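FACT complex subunit SPT16 (Ashbya gossypii, PDB 6A8M) probably acts, within the FACT complex, as a histone chaperone that destabilizes and restores nucleosomes during transcription elongation, this chain being its N-terminal, peptidase-like part. Local coordinates at residues 34-39 with 143-148; 59-64 with 79-84. All coordinates share one frame; numbering follows the deposited sequence.

Contact 1: residues 34-39 with 143-148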
loop_
_atom_site.group_PDB
_atom_site.type_symbol
_atom_site.label_atom_id
_atom_site.label_comp_id
_atom_site.label_asym_id
_atom_site.label_seq_id
_atom_site.Cartn_x
_atom_site.Cartn_y
_atom_site.Cartn_z
ATOM N N VAL A 34 10.809 -18.085 7.472
ATOM C CA VAL A 34 11.610 -17.278 8.394
ATOM C C VAL A 34 11.611 -15.820 7.934
ATOM O O VAL A 34 11.991 -15.528 6.793
ATOM C CB VAL A 34 13.057 -17.787 8.516
ATOM C CG1 VAL A 34 13.797 -16.945 9.543
ATOM C CG2 VAL A 34 13.096 -19.290 8.908
ATOM N N PHE A 35 11.223 -14.910 8.835
ATOM C CA PHE A 35 11.216 -13.472 8.582
ATOM C C PHE A 35 12.044 -12.785 9.658
ATOM O O PHE A 35 11.828 -13.029 10.850
ATOM C CB PHE A 35 9.786 -12.914 8.586
ATOM C CG PHE A 35 8.882 -13.599 7.601
ATOM C CD1 PHE A 35 8.900 -13.217 6.278
ATOM C CD2 PHE A 35 8.048 -14.623 7.996
ATOM C CE1 PHE A 35 8.086 -13.841 5.347
ATOM C CE2 PHE A 35 7.223 -15.265 7.068
ATOM C CZ PHE A 35 7.248 -14.871 5.742
ATOM N N ILE A 36 12.966 -11.914 9.245
ATOM C CA ILE A 36 13.903 -11.291 10.176
ATOM C C ILE A 36 13.819 -9.789 9.994
ATOM O O ILE A 36 14.134 -9.275 8.914
ATOM C CB ILE A 36 15.352 -11.772 9.974
ATOM C CG1 ILE A 36 15.400 -13.280 9.708
ATOM C CG2 ILE A 36 16.198 -11.405 11.192
ATOM C CD1 ILE A 36 15.301 -13.639 8.239
ATOM N N LEU A 37 13.436 -9.083 11.050
ATOM C CA LEU A 37 13.352 -7.633 11.009
ATOM C C LEU A 37 14.537 -7.092 11.798
ATOM O O LEU A 37 14.704 -7.424 12.973
ATOM C CB LEU A 37 12.022 -7.145 11.590
ATOM C CG LEU A 37 11.467 -5.903 10.869
ATOM C CD1 LEU A 37 9.996 -5.776 11.111
ATOM C CD2 LEU A 37 12.220 -4.619 11.270
ATOM N N GLY A 38 15.372 -6.286 11.151
ATOM C CA GLY A 38 16.474 -5.694 11.878
ATOM C C GLY A 38 16.090 -4.349 12.461
ATOM O O GLY A 38 15.037 -4.219 13.087
ATOM N N SER A 39 16.920 -3.332 12.254
ATOM C CA SER A 39 16.558 -2.006 12.727
ATOM C C SER A 39 15.490 -1.405 11.822
ATOM O O SER A 39 15.454 -1.653 10.611
ATOM C CB SER A 39 17.793 -1.097 12.775
ATOM O OG SER A 39 18.733 -1.585 13.726
ATOM N N LYS A 143 23.066 -5.223 14.198
ATOM C CA LYS A 143 23.824 -6.372 14.683
ATOM C C LYS A 143 22.995 -7.654 14.629
ATOM O O LYS A 143 23.502 -8.721 14.258
ATOM C CB LYS A 143 24.293 -6.068 16.114
ATOM C CG LYS A 143 25.398 -6.921 16.649
ATOM C CD LYS A 143 25.821 -6.495 18.060
ATOM C CE LYS A 143 26.454 -5.097 18.111
ATOM N NZ LYS A 143 27.831 -4.995 17.565
ATOM N N PHE A 144 21.708 -7.559 14.967
ATOM C CA PHE A 144 20.851 -8.741 15.080
ATOM C C PHE A 144 20.706 -9.446 13.737
ATOM O O PHE A 144 21.023 -10.634 13.604
ATOM C CB PHE A 144 19.495 -8.296 15.630
ATOM C CG PHE A 144 18.468 -9.396 15.820
ATOM C CD1 PHE A 144 18.418 -10.130 17.005
ATOM C CD2 PHE A 144 17.472 -9.609 14.871
ATOM C CE1 PHE A 144 17.415 -11.101 17.227
ATOM C CE2 PHE A 144 16.486 -10.576 15.072
ATOM C CZ PHE A 144 16.461 -11.330 16.261
ATOM N N ILE A 145 20.245 -8.723 12.715
ATOM C CA ILE A 145 20.072 -9.366 11.417
ATOM C C ILE A 145 21.415 -9.749 10.807
ATOM O O ILE A 145 21.507 -10.747 10.079
ATOM C CB ILE A 145 19.242 -8.482 10.466
ATOM C CG1 ILE A 145 18.770 -9.308 9.267
ATOM C CG2 ILE A 145 20.036 -7.254 10.015
ATOM C CD1 ILE A 145 17.687 -8.652 8.447
ATOM N N THR A 146 22.478 -8.985 11.087
ATOM C CA THR A 146 23.775 -9.320 10.507
ATOM C C THR A 146 24.307 -10.620 11.096
ATOM O O THR A 146 24.856 -11.455 10.368
ATOM C CB THR A 146 24.759 -8.170 10.717
ATOM O OG1 THR A 146 24.275 -7.004 10.033
ATOM C CG2 THR A 146 26.155 -8.531 10.177
ATOM N N GLU A 147 24.121 -10.828 12.402
ATOM C CA GLU A 147 24.476 -12.118 12.979
ATOM C C GLU A 147 23.624 -13.238 12.385
ATOM O O GLU A 147 24.145 -14.323 12.086
ATOM C CB GLU A 147 24.354 -12.085 14.506
ATOM C CG GLU A 147 25.566 -11.481 15.220
ATOM C CD GLU A 147 25.729 -11.958 16.662
ATOM O OE1 GLU A 147 24.718 -12.372 17.273
ATOM O OE2 GLU A 147 26.870 -11.914 17.186
ATOM N N TRP A 148 22.314 -12.994 12.206
ATOM C CA TRP A 148 21.439 -13.995 11.596
ATOM C C TRP A 148 21.914 -14.388 10.194
ATOM O O TRP A 148 21.951 -15.578 9.855
ATOM C CB TRP A 148 19.984 -13.499 11.526
ATOM C CG TRP A 148 19.207 -14.333 10.507
ATOM C CD1 TRP A 148 18.908 -14.002 9.211
ATOM C CD2 TRP A 148 18.737 -15.678 10.691
ATOM N NE1 TRP A 148 18.255 -15.047 8.589
ATOM C CE2 TRP A 148 18.136 -16.086 9.480
ATOM C CE3 TRP A 148 18.750 -16.567 11.771
ATOM C CZ2 TRP A 148 17.553 -17.342 9.321
ATOM C CZ3 TRP A 148 18.183 -17.833 11.605
ATOM C CH2 TRP A 148 17.583 -18.197 10.398
#
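Ile-36 on strand 34-37 meets the indole of Trp-148 on helix 143-148 in a CH-pi contact. Its CG1 sits over one face of the five-membered ring, 3.7 Å from the ring centroid and 19° off the normal. The two side chains cross at about a right angle, and CD1 of Ile-36 reaches 3.3 Å from NE1 of Trp-148. CG1 lies anti to the carbonyl carbon of Ile-36 (chi1 -41°), which leaves CG2 as the branch that turns to the other helix residues.

The remaining side-chain contacts are aliphatic or aliphatic-aromatic. CG2 of Ile-36 lies 3.8 Å from CG1 of Ile-145 and 4.0 Å from CE2 of Phe-144. Two residues earlier on the strand, CG1 of Val-34 touches CZ2 of Trp-148 at 3.8 Å.

Backbone atoms join in at the strand's end. CD1 of Ile-145 packs 3.6 Å from the carbonyl O of Ile-36, and Gly-38 brings its CA within 4.2 Å of CB of Ile-145. A CB on residue 38 would come tight against CG2 of Ile-145, so the missing side chain suits this close approach.

Phe-118 of helix 113-128 stacks edge-to-face with both Phe-144 and Trp-148. The chemistry is thus that of a hydrophobic core between sheet and helix in the N-terminal lobe, held by shape and dispersion.

Contact 2: residues 59-64 with 79-84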
loop_
_atom_site.group_PDB
_atom_site.type_symbol
_atom_site.label_atom_id
_atom_site.label_comp_id
_atom_site.label_asym_id
_atom_site.label_seq_id
_atom_site.Cartn_x
_atom_site.Cartn_y
_atom_site.Cartn_z
ATOM N N TYR A 59 1.909 -3.481 14.480
ATOM C CA TYR A 59 3.076 -2.648 14.746
ATOM C C TYR A 59 4.291 -3.364 14.199
ATOM O O TYR A 59 4.317 -4.594 14.139
ATOM C CB TYR A 59 3.314 -2.417 16.239
ATOM C CG TYR A 59 2.161 -1.762 16.924
ATOM C CD1 TYR A 59 2.071 -0.381 16.965
ATOM C CD2 TYR A 59 1.151 -2.511 17.497
ATOM C CE1 TYR A 59 1.018 0.244 17.584
ATOM C CE2 TYR A 59 0.068 -1.887 18.118
ATOM C CZ TYR A 59 0.021 -0.500 18.155
ATOM O OH TYR A 59 -1.029 0.169 18.756
ATOM N N GLU A 60 5.295 -2.586 13.814
ATOM C CA GLU A 60 6.588 -3.157 13.470
ATOM C C GLU A 60 7.363 -3.437 14.761
ATOM O O GLU A 60 7.421 -2.589 15.659
ATOM C CB GLU A 60 7.351 -2.210 12.538
ATOM C CG GLU A 60 8.663 -2.764 12.044
ATOM C CD GLU A 60 9.487 -1.780 11.231
ATOM O OE1 GLU A 60 9.893 -0.723 11.770
ATOM O OE2 GLU A 60 9.757 -2.078 10.060
ATOM N N PHE A 61 7.914 -4.649 14.881
ATOM C CA PHE A 61 8.741 -5.025 16.026
ATOM C C PHE A 61 10.179 -5.118 15.550
ATOM O O PHE A 61 10.569 -6.130 14.942
ATOM C CB PHE A 61 8.294 -6.364 16.637
ATOM C CG PHE A 61 7.180 -6.260 17.668
ATOM C CD1 PHE A 61 6.104 -5.406 17.486
ATOM C CD2 PHE A 61 7.194 -7.072 18.790
ATOM C CE1 PHE A 61 5.083 -5.328 18.445
ATOM C CE2 PHE A 61 6.177 -7.013 19.745
ATOM C CZ PHE A 61 5.121 -6.143 19.569
ATOM N N PRO A 62 10.997 -4.089 15.739
ATOM C CA PRO A 62 12.381 -4.170 15.272
ATOM C C PRO A 62 13.151 -5.263 15.997
ATOM O O PRO A 62 12.757 -5.738 17.067
ATOM C CB PRO A 62 12.949 -2.784 15.595
ATOM C CG PRO A 62 11.758 -1.903 15.572
ATOM C CD PRO A 62 10.664 -2.729 16.198
ATOM N N THR A 63 14.259 -5.670 15.372
ATOM C CA THR A 63 15.197 -6.612 15.982
ATOM C C THR A 63 14.481 -7.876 16.463
ATOM O O THR A 63 14.567 -8.268 17.626
ATOM C CB THR A 63 15.939 -5.922 17.130
ATOM O OG1 THR A 63 16.386 -4.636 16.684
ATOM C CG2 THR A 63 17.136 -6.713 17.542
ATOM N N THR A 64 13.715 -8.481 15.558
ATOM C CA THR A 64 12.799 -9.562 15.888
ATOM C C THR A 64 12.796 -10.570 14.756
ATOM O O THR A 64 12.787 -10.185 13.587
ATOM C CB THR A 64 11.370 -9.030 16.097
ATOM O OG1 THR A 64 11.354 -8.206 17.260
ATOM C CG2 THR A 64 10.361 -10.163 16.257
ATOM N N ALA A 79 13.091 -8.780 25.786
ATOM C CA ALA A 79 12.241 -8.982 26.952
ATOM C C ALA A 79 11.120 -7.949 27.001
ATOM O O ALA A 79 9.994 -8.263 27.406
ATOM C CB ALA A 79 13.087 -8.930 28.225
ATOM N N ALA A 80 11.412 -6.708 26.601
ATOM C CA ALA A 80 10.397 -5.657 26.619
ATOM C C ALA A 80 9.301 -5.921 25.592
ATOM O O ALA A 80 8.115 -5.719 25.876
ATOM C CB ALA A 80 11.049 -4.301 26.365
ATOM N N LYS A 81 9.674 -6.369 24.393
ATOM C CA LYS A 81 8.658 -6.677 23.393
ATOM C C LYS A 81 7.879 -7.924 23.768
ATOM O O LYS A 81 6.687 -8.029 23.449
ATOM C CB LYS A 81 9.295 -6.841 22.013
ATOM C CG LYS A 81 9.797 -5.524 21.430
ATOM C CD LYS A 81 10.263 -5.680 20.001
ATOM C CE LYS A 81 11.056 -4.462 19.548
ATOM N NZ LYS A 81 12.460 -4.507 20.021
ATOM N N THR A 82 8.541 -8.877 24.428
ATOM C CA THR A 82 7.864 -10.073 24.907
ATOM C C THR A 82 6.716 -9.722 25.844
ATOM O O THR A 82 5.692 -10.420 25.865
ATOM C CB THR A 82 8.887 -10.993 25.585
ATOM O OG1 THR A 82 9.816 -11.459 24.599
ATOM C CG2 THR A 82 8.224 -12.188 26.209
ATOM N N ARG A 83 6.844 -8.618 26.586
ATOM C CA ARG A 83 5.780 -8.196 27.494
ATOM C C ARG A 83 4.476 -7.899 26.756
ATOM O O ARG A 83 3.392 -8.143 27.302
ATOM C CB ARG A 83 6.232 -6.972 28.297
ATOM N N TYR A 84 4.550 -7.376 25.524
ATOM C CA TYR A 84 3.333 -7.113 24.767
ATOM C C TYR A 84 2.675 -8.393 24.279
ATOM O O TYR A 84 1.484 -8.381 23.946
ATOM C CB TYR A 84 3.628 -6.222 23.562
ATOM C CG TYR A 84 4.156 -4.853 23.905
ATOM C CD1 TYR A 84 3.368 -3.930 24.576
ATOM C CD2 TYR A 84 5.441 -4.473 23.522
ATOM C CE1 TYR A 84 3.849 -2.671 24.880
ATOM C CE2 TYR A 84 5.933 -3.219 23.819
ATOM C CZ TYR A 84 5.136 -2.321 24.502
ATOM O OH TYR A 84 5.626 -1.067 24.795
HETATM O O HOH W 1 13.762 -6.923 19.978
#
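Lys-81 of helix 79-84 lays its aliphatic chain against the ring of Phe-61, and this is the tightly packed part of the contact. CD of the lysine lies 3.6 Å from CD2 of Phe-61, while its CB is 3.9 Å from both CD2 and CE2. The two side chains run past each other in opposite directions. CE of Lys-81 then comes to 3.8 Å from CD of Pro-62, the two side chains crossing at about a right angle.

The bend at the end of the lysine (chi4 81°) brings NZ to the backbone of the loop, where it gives a weak hydrogen bond of 3.2 Å to Pro-62 O. That carbonyl also accepts a 2.8 Å bond from Thr-64 OG1, with the donor above the carbonyl plane, 56° out of it. A water accepts from NZ of Lys-81 and donates to Thr-63 O, bridging the ammonium group to a second carbonyl. An alanine in place of Lys-81 would probably leave a gap beside Phe-61 and deprive Pro-62 O and the water of their ammonium partner.

Packing is looser at Tyr-84, an exposed residue. Its CB approaches the edge of the Phe-61 ring, 4.3 Å from CZ.

Phe-61 and Tyr-84 both also touch Ile-7, which extends the apolar patch toward the chain's N-terminal loop. The segment 59-64 links helix 48-57 to strand 64-68, and Thr-63 and Thr-64 form a G1 beta bulge opposite Leu-37. The contact thereby sets the start of helix 79-95, which follows strand 72-77, against the loop leading into the neighbouring antiparallel strand of the same sheet.

Contacts 1 and 2 lie in the N-terminal lobe with their centres 13 Å apart, and they meet directly where strand 32-37 pairs with the bulged start of strand 64-68. Gly-38 O lies 2.8 Å from Thr-63 N and Leu-37 N lies 2.8 Å from Thr-64 O, both probable hydrogen bonds. Side chains touch as well: CB of Phe-144 packs 3.4 Å from CG2 of Thr-63, so the helix of contact 1 reaches the loop of contact 2. Along the chain, segments 59-64 and 79-84 both fall between 34-39 and 143-148. Contact 1 thus sets helix 143-158 against strand 32-37, while contact 2 sets helix 79-95 against the loop that enters the adjoining strand 64-68 of the same mixed sheet.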